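Local coordinates for probable transcriptional regulatory protein, Rv1404 (Mycobacterium tuberculosis, PDB 2NYX) that probably binds DNA as a MarR-family transcriptional regulator, at residues B[34-39]-B[114-119]; B[89-94]-B[101-106]. All coordinates share one frame; numbering follows the deposited sequence.

Contact 1: B[34-39]-B[114-119]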
ATOM      1  N   HIS B  34      -6.862  -0.074  -3.859  1.00 23.04           N
ATOM      2  CA  HIS B  34      -8.111   0.175  -4.543  1.00 23.30           C
ATOM      3  C   HIS B  34      -8.952   1.218  -3.826  1.00 23.67           C
ATOM      4  O   HIS B  34      -9.568   2.056  -4.475  1.00 24.14           O
ATOM      5  CB  HIS B  34      -8.913  -1.117  -4.695  1.00 23.34           C
ATOM      6  CG  HIS B  34     -10.262  -0.917  -5.318  1.00 23.91           C
ATOM      7  ND1 HIS B  34     -11.439  -1.090  -4.620  1.00 23.94           N
ATOM      8  CD2 HIS B  34     -10.618  -0.536  -6.568  1.00 23.66           C
ATOM      9  CE1 HIS B  34     -12.460  -0.832  -5.417  1.00 24.16           C
ATOM     10  NE2 HIS B  34     -11.990  -0.491  -6.603  1.00 23.80           N
ATOM     11  N   SER B  35      -8.980   1.168  -2.498  1.00 24.03           N
ATOM     12  CA  SER B  35      -9.801   2.091  -1.712  1.00 24.68           C
ATOM     13  C   SER B  35      -9.343   3.544  -1.845  1.00 25.19           C
ATOM     14  O   SER B  35     -10.160   4.458  -1.859  1.00 25.26           O
ATOM     15  CB  SER B  35      -9.875   1.663  -0.239  1.00 24.32           C
ATOM     16  OG  SER B  35      -8.709   2.014   0.478  1.00 23.83           O
ATOM     17  N   ILE B  36      -8.035   3.741  -1.939  1.00 26.09           N
ATOM     18  CA  ILE B  36      -7.467   5.052  -2.195  1.00 27.24           C
ATOM     19  C   ILE B  36      -7.867   5.521  -3.588  1.00 27.91           C
ATOM     20  O   ILE B  36      -8.352   6.636  -3.764  1.00 27.61           O
ATOM     21  CB  ILE B  36      -5.932   5.024  -2.110  1.00 27.10           C
ATOM     22  CG1 ILE B  36      -5.480   4.494  -0.749  1.00 27.14           C
ATOM     23  CG2 ILE B  36      -5.372   6.419  -2.369  1.00 27.63           C
ATOM     24  CD1 ILE B  36      -3.979   4.207  -0.647  1.00 27.64           C
ATOM     25  N   ALA B  37      -7.668   4.642  -4.569  1.00 29.02           N
ATOM     26  CA  ALA B  37      -7.897   4.957  -5.968  1.00 30.05           C
ATOM     27  C   ALA B  37      -9.357   5.261  -6.261  1.00 31.12           C
ATOM     28  O   ALA B  37      -9.650   5.974  -7.223  1.00 31.70           O
ATOM     29  CB  ALA B  37      -7.410   3.822  -6.837  1.00 29.93           C
ATOM     30  N   GLN B  38     -10.270   4.738  -5.440  1.00 32.26           N
ATOM     31  CA  GLN B  38     -11.706   4.916  -5.679  1.00 33.85           C
ATOM     32  C   GLN B  38     -12.228   6.283  -5.237  1.00 34.22           C
ATOM     33  O   GLN B  38     -13.286   6.716  -5.675  1.00 34.67           O
ATOM     34  CB  GLN B  38     -12.542   3.759  -5.092  1.00 33.72           C
ATOM     35  CG  GLN B  38     -12.839   3.811  -3.578  1.00 35.01           C
ATOM     36  CD  GLN B  38     -13.649   2.592  -3.073  1.00 35.57           C
ATOM     37  OE1 GLN B  38     -13.213   1.872  -2.156  1.00 38.65           O
ATOM     38  NE2 GLN B  38     -14.825   2.360  -3.671  1.00 35.28           N
ATOM     39  N   VAL B  39     -11.478   6.967  -4.382  1.00 35.10           N
ATOM     40  CA  VAL B  39     -11.885   8.284  -3.893  1.00 35.64           C
ATOM     41  C   VAL B  39     -11.245   9.393  -4.720  1.00 36.06           C
ATOM     42  O   VAL B  39     -11.931  10.301  -5.180  1.00 36.38           O
ATOM     43  CB  VAL B  39     -11.587   8.453  -2.387  1.00 35.51           C
ATOM     44  CG1 VAL B  39     -11.844   9.889  -1.937  1.00 35.78           C
ATOM     45  CG2 VAL B  39     -12.440   7.481  -1.578  1.00 35.69           C
ATOM     46  N   ARG B 114     -11.031  10.016   5.635  1.00 27.57           N
ATOM     47  CA  ARG B 114     -12.215   9.388   6.215  1.00 27.90           C
ATOM     48  C   ARG B 114     -12.948   8.504   5.206  1.00 26.85           C
ATOM     49  O   ARG B 114     -13.359   7.399   5.540  1.00 26.54           O
ATOM     50  CB  ARG B 114     -13.150  10.454   6.789  1.00 27.63           C
ATOM     51  CG  ARG B 114     -14.448   9.923   7.387  1.00 29.62           C
ATOM     52  CD  ARG B 114     -15.230  11.056   8.089  1.00 30.48           C
ATOM     53  NE  ARG B 114     -16.693  10.958   7.960  1.00 35.80           N
ATOM     54  CZ  ARG B 114     -17.452   9.964   8.439  1.00 38.17           C
ATOM     55  NH1 ARG B 114     -16.902   8.923   9.071  1.00 39.42           N
ATOM     56  NH2 ARG B 114     -18.772  10.000   8.267  1.00 38.52           N
ATOM     57  N   GLN B 115     -13.101   9.005   3.982  1.00 26.18           N
ATOM     58  CA  GLN B 115     -13.769   8.282   2.896  1.00 25.93           C
ATOM     59  C   GLN B 115     -13.069   6.989   2.462  1.00 25.13           C
ATOM     60  O   GLN B 115     -13.695   5.947   2.343  1.00 24.39           O
ATOM     61  CB  GLN B 115     -13.940   9.197   1.689  1.00 26.11           C
ATOM     62  CG  GLN B 115     -15.132  10.110   1.777  1.00 27.73           C
ATOM     63  CD  GLN B 115     -15.347  10.885   0.489  1.00 30.54           C
ATOM     64  OE1 GLN B 115     -16.241  10.559  -0.300  1.00 31.30           O
ATOM     65  NE2 GLN B 115     -14.519  11.907   0.260  1.00 30.34           N
ATOM     66  N   VAL B 116     -11.769   7.088   2.215  1.00 24.82           N
ATOM     67  CA  VAL B 116     -10.928   5.958   1.885  1.00 24.72           C
ATOM     68  C   VAL B 116     -10.986   4.912   3.005  1.00 25.11           C
ATOM     69  O   VAL B 116     -11.105   3.711   2.741  1.00 24.74           O
ATOM     70  CB  VAL B 116      -9.468   6.431   1.630  1.00 24.68           C
ATOM     71  CG1 VAL B 116      -8.479   5.275   1.657  1.00 24.58           C
ATOM     72  CG2 VAL B 116      -9.368   7.181   0.309  1.00 23.93           C
ATOM     73  N   THR B 117     -10.918   5.373   4.252  1.00 25.65           N
ATOM     74  CA  THR B 117     -10.957   4.466   5.404  1.00 26.17           C
ATOM     75  C   THR B 117     -12.289   3.737   5.520  1.00 26.53           C
ATOM     76  O   THR B 117     -12.303   2.522   5.699  1.00 26.84           O
ATOM     77  CB  THR B 117     -10.595   5.182   6.729  1.00 25.94           C
ATOM     78  OG1 THR B 117      -9.354   5.868   6.562  1.00 25.86           O
ATOM     79  CG2 THR B 117     -10.446   4.183   7.876  1.00 25.54           C
ATOM     80  N   GLU B 118     -13.397   4.464   5.396  1.00 27.21           N
ATOM     81  CA  GLU B 118     -14.720   3.861   5.565  1.00 28.31           C
ATOM     82  C   GLU B 118     -14.996   2.843   4.462  1.00 28.05           C
ATOM     83  O   GLU B 118     -15.548   1.782   4.730  1.00 28.37           O
ATOM     84  CB  GLU B 118     -15.839   4.920   5.710  1.00 28.52           C
ATOM     85  CG  GLU B 118     -16.663   5.232   4.445  1.00 32.43           C
ATOM     86  CD  GLU B 118     -18.033   4.526   4.397  1.00 36.65           C
ATOM     87  OE1 GLU B 118     -18.135   3.418   3.805  1.00 38.14           O
ATOM     88  OE2 GLU B 118     -19.019   5.090   4.940  1.00 38.09           O
ATOM     89  N   HIS B 119     -14.564   3.148   3.240  1.00 28.10           N
ATOM     90  CA  HIS B 119     -14.751   2.252   2.101  1.00 28.28           C
ATOM     91  C   HIS B 119     -13.939   0.964   2.196  1.00 27.99           C
ATOM     92  O   HIS B 119     -14.425  -0.114   1.823  1.00 28.10           O
ATOM     93  CB  HIS B 119     -14.470   2.977   0.785  1.00 28.62           C
ATOM     94  CG  HIS B 119     -15.569   3.908   0.376  1.00 30.23           C
ATOM     95  ND1 HIS B 119     -15.458   5.279   0.463  1.00 31.11           N
ATOM     96  CD2 HIS B 119     -16.815   3.661  -0.097  1.00 31.90           C
ATOM     97  CE1 HIS B 119     -16.581   5.836   0.050  1.00 32.26           C
ATOM     98  NE2 HIS B 119     -17.421   4.877  -0.297  1.00 32.38           N
TER

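Contact 2: B[89-94]-B[101-106]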
ATOM      1  N   ILE B  89      -3.814  19.948   1.859  1.00 27.58           N
ATOM      2  CA  ILE B  89      -2.891  20.371   2.922  1.00 28.13           C
ATOM      3  C   ILE B  89      -2.717  21.897   2.947  1.00 28.63           C
ATOM      4  O   ILE B  89      -2.575  22.534   1.902  1.00 28.57           O
ATOM      5  CB  ILE B  89      -1.514  19.658   2.788  1.00 27.98           C
ATOM      6  CG1 ILE B  89      -1.655  18.177   3.130  1.00 28.22           C
ATOM      7  CG2 ILE B  89      -0.458  20.292   3.680  1.00 27.83           C
ATOM      8  CD1 ILE B  89      -0.415  17.360   2.872  1.00 30.17           C
ATOM      9  N   ASP B  90      -2.759  22.461   4.154  1.00 29.36           N
ATOM     10  CA  ASP B  90      -2.406  23.849   4.415  1.00 30.05           C
ATOM     11  C   ASP B  90      -1.018  23.943   5.048  1.00 30.35           C
ATOM     12  O   ASP B  90      -0.622  23.071   5.824  1.00 30.19           O
ATOM     13  CB  ASP B  90      -3.412  24.463   5.379  1.00 30.50           C
ATOM     14  CG  ASP B  90      -4.600  25.111   4.676  1.00 32.82           C
ATOM     15  OD1 ASP B  90      -4.456  25.579   3.517  1.00 35.05           O
ATOM     16  OD2 ASP B  90      -5.684  25.181   5.307  1.00 35.42           O
ATOM     17  N   ARG B  91      -0.274  24.995   4.716  1.00 30.92           N
ATOM     18  CA  ARG B  91       0.967  25.301   5.431  1.00 31.65           C
ATOM     19  C   ARG B  91       0.677  26.304   6.556  1.00 31.96           C
ATOM     20  O   ARG B  91       0.062  27.338   6.319  1.00 31.87           O
ATOM     21  CB  ARG B  91       2.035  25.841   4.474  1.00 31.87           C
ATOM     22  CG  ARG B  91       2.221  25.039   3.184  1.00 33.37           C
ATOM     23  CD  ARG B  91       2.806  23.635   3.420  1.00 35.82           C
ATOM     24  NE  ARG B  91       4.269  23.635   3.330  1.00 38.55           N
ATOM     25  CZ  ARG B  91       5.085  23.392   4.352  1.00 39.58           C
ATOM     26  NH1 ARG B  91       4.588  23.105   5.550  1.00 40.81           N
ATOM     27  NH2 ARG B  91       6.397  23.429   4.178  1.00 39.62           N
ATOM     28  N   LEU B  92       1.103  25.992   7.775  1.00 32.64           N
ATOM     29  CA  LEU B  92       0.808  26.838   8.929  1.00 33.87           C
ATOM     30  C   LEU B  92       2.076  27.383   9.595  1.00 34.83           C
ATOM     31  O   LEU B  92       3.111  26.727   9.558  1.00 34.92           O
ATOM     32  CB  LEU B  92      -0.000  26.066   9.979  1.00 33.80           C
ATOM     33  CG  LEU B  92      -1.174  25.158   9.614  1.00 33.89           C
ATOM     34  CD1 LEU B  92      -1.575  24.380  10.849  1.00 34.16           C
ATOM     35  CD2 LEU B  92      -2.354  25.923   9.054  1.00 33.33           C
ATOM     36  N   PRO B  93       1.991  28.573  10.233  1.00 35.83           N
ATOM     37  CA  PRO B  93       3.145  29.135  10.933  1.00 36.65           C
ATOM     38  C   PRO B  93       3.555  28.265  12.114  1.00 37.51           C
ATOM     39  O   PRO B  93       2.698  27.664  12.763  1.00 38.12           O
ATOM     40  CB  PRO B  93       2.625  30.488  11.437  1.00 36.53           C
ATOM     41  CG  PRO B  93       1.459  30.798  10.583  1.00 36.29           C
ATOM     42  CD  PRO B  93       0.823  29.461  10.350  1.00 36.00           C
ATOM     43  N   HIS B  94       4.856  28.178  12.377  1.00 38.14           N
ATOM     44  CA  HIS B  94       5.340  27.408  13.516  1.00 38.75           C
ATOM     45  C   HIS B  94       4.980  28.156  14.807  1.00 38.98           C
ATOM     46  O   HIS B  94       5.204  29.363  14.894  1.00 39.11           O
ATOM     47  CB  HIS B  94       6.852  27.164  13.402  1.00 38.85           C
ATOM     48  CG  HIS B  94       7.420  26.346  14.519  1.00 39.18           C
ATOM     49  ND1 HIS B  94       7.946  26.911  15.662  1.00 40.11           N
ATOM     50  CD2 HIS B  94       7.533  25.009  14.675  1.00 39.90           C
ATOM     51  CE1 HIS B  94       8.356  25.955  16.475  1.00 40.25           C
ATOM     52  NE2 HIS B  94       8.120  24.790  15.899  1.00 40.31           N
ATOM     53  N   LEU B 101       7.823  26.204   8.165  1.00 35.23           N
ATOM     54  CA  LEU B 101       6.375  26.114   8.184  1.00 34.07           C
ATOM     55  C   LEU B 101       5.920  24.698   8.537  1.00 33.27           C
ATOM     56  O   LEU B 101       6.621  23.718   8.264  1.00 33.05           O
ATOM     57  CB  LEU B 101       5.795  26.565   6.838  1.00 34.00           C
ATOM     58  CG  LEU B 101       5.313  28.020   6.704  1.00 34.10           C
ATOM     59  CD1 LEU B 101       6.159  29.021   7.486  1.00 34.63           C
ATOM     60  CD2 LEU B 101       5.234  28.413   5.239  1.00 34.36           C
ATOM     61  N   LEU B 102       4.753  24.606   9.170  1.00 32.27           N
ATOM     62  CA  LEU B 102       4.142  23.327   9.508  1.00 31.46           C
ATOM     63  C   LEU B 102       3.179  22.879   8.415  1.00 30.76           C
ATOM     64  O   LEU B 102       2.643  23.699   7.693  1.00 31.06           O
ATOM     65  CB  LEU B 102       3.418  23.430  10.852  1.00 31.30           C
ATOM     66  CG  LEU B 102       4.109  22.900  12.110  1.00 31.10           C
ATOM     67  CD1 LEU B 102       5.581  23.236  12.152  1.00 31.32           C
ATOM     68  CD2 LEU B 102       3.411  23.423  13.352  1.00 31.44           C
ATOM     69  N   ALA B 103       2.984  21.573   8.286  1.00 30.18           N
ATOM     70  CA  ALA B 103       1.994  21.012   7.362  1.00 29.39           C
ATOM     71  C   ALA B 103       0.802  20.445   8.131  1.00 28.80           C
ATOM     72  O   ALA B 103       0.969  19.757   9.131  1.00 28.75           O
ATOM     73  CB  ALA B 103       2.628  19.924   6.505  1.00 29.33           C
ATOM     74  N   ALA B 104      -0.402  20.718   7.655  1.00 28.40           N
ATOM     75  CA  ALA B 104      -1.605  20.218   8.319  1.00 28.41           C
ATOM     76  C   ALA B 104      -2.715  19.923   7.330  1.00 28.22           C
ATOM     77  O   ALA B 104      -2.725  20.452   6.218  1.00 28.19           O
ATOM     78  CB  ALA B 104      -2.095  21.200   9.393  1.00 28.38           C
ATOM     79  N   LEU B 105      -3.649  19.074   7.747  1.00 28.07           N
ATOM     80  CA  LEU B 105      -4.774  18.715   6.902  1.00 28.04           C
ATOM     81  C   LEU B 105      -5.789  19.830   6.745  1.00 27.97           C
ATOM     82  O   LEU B 105      -6.044  20.621   7.645  1.00 28.20           O
ATOM     83  CB  LEU B 105      -5.486  17.464   7.419  1.00 28.12           C
ATOM     84  CG  LEU B 105      -4.855  16.103   7.134  1.00 28.32           C
ATOM     85  CD1 LEU B 105      -5.687  15.010   7.770  1.00 26.77           C
ATOM     86  CD2 LEU B 105      -4.697  15.865   5.626  1.00 28.73           C
ATOM     87  N   THR B 106      -6.365  19.842   5.562  1.00 28.07           N
ATOM     88  CA  THR B 106      -7.481  20.659   5.187  1.00 27.83           C
ATOM     89  C   THR B 106      -8.758  19.842   5.410  1.00 27.76           C
ATOM     90  O   THR B 106      -8.696  18.623   5.546  1.00 27.78           O
ATOM     91  CB  THR B 106      -7.266  21.027   3.723  1.00 27.76           C
ATOM     92  OG1 THR B 106      -6.987  22.428   3.624  1.00 28.73           O
ATOM     93  CG2 THR B 106      -8.442  20.679   2.885  1.00 28.18           C
TER

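Contact 1: B[34-39]-B[114-119]
Q38 OE1 and V39 CG2 approach the H119 imidazole obliquely, while one ring face carries E118 OE1, offset toward the rim. Q38 crosses H119 with its amide plane turned 39° from the ring, and its OE1 lies 3.4 Å from H119 CB, a van der Waals touch on the aliphatic part of the histidine. The ring is tied back to its own helix: H119 ND1 donates to Q115 O at 2.7 Å, from above the carbonyl plane, while the backbone N of H119 reaches the same oxygen from the opposite face. Two donors grip the carbonyl; the ND1 bond, bent at the hydrogen, is the one that holds the ring's rotation.

Deeper in, the contact is apolar. V116 splits its methyls: CG2 packs 3.6 Å from V39 CG2, whereas CG1, anti to the backbone N (chi1 164°), lies 3.9 Å from I36 CG1 and 3.5 Å from S35 OG. That hydroxyl is satisfied elsewhere, by hydrogen bonds with S32 O and R120 NE. V39 also leans on Q115, CG2 to CB 4.0 Å.

The segment axes come within 8.6 Å at 132°, joining the C-terminal part of helix 26-39 to the middle of helix 107-128. F48 of helix 45-57 touches both I36 and V116. I36 also packs on I45 of the second subunit and T117 OG1 bonds R26 NH2 of the second subunit, so the crossing contributes to the dimer interface.

Contact 2: B[89-94]-B[101-106]
L92 and L102 form a hydrogen-bonded antiparallel pair, their backbone bonds short and straight: L102 N to L92 O is 2.7 Å, and L92 N to L102 O is 2.8 Å at 165°. Two residues along, D90 and A104 are joined by a second reciprocal pair, with D90 N 2.9 Å from A104 O. Packing is close where L92 CD1 rests 3.5 Å from A104 CB, on the side of the sheet where P59 touches both residues. Between the rungs, on the face with A103, R91 lies against V80 and V84 of helix 73-85. Its chain is bent at chi2 (-67°, which sets CD) and chi3; L101 CB lies over one guanidinium face and L102 O near the plane at its edge. NH1 makes two weak hydrogen bonds, 3.0 Å to L102 O and 3.4 Å to L101 O.

The two strands make the beta hairpin that is the wing of the MarR-type winged helix-turn-helix domain, and A103 bonds through its backbone to I60, adding the short strand 60-61.

The segment ends are looser. Past the D90-A104 rung, I89 CG2 sits loosely beside A103 CB, its side chain packed on helices 45-57 and 73-85. The exposed D90 carboxylate crosses T106 at about a right angle, OD2 3.5 Å from OG1. Beyond L92-L102, H94 meets L102 by its ring edge, CD2 to CD1 3.6 Å, its ND1 bonded to S97 O.

In the fold
After helix 16-24 the chain enters helix 26-39, whose C-terminal part supplies 34-39. It then builds helices 45-57, 62-69 and 73-85 and the hairpin before helix 107-128 returns with 114-119, so contact 1 closes a loop of 74 intervening residues. Contact 2 closes a far shorter one, six residues between 89-94 and 101-106, lying wholly within the larger loop. Strand 102-105 leads directly into helix 107-128, linking the two along the chain although their centres stand 23 Å apart. Contact 1 ties together the helices flanking the winged helix-turn-helix region at the dimer interface; contact 2 shapes its wing. Helix 45-57 borders both.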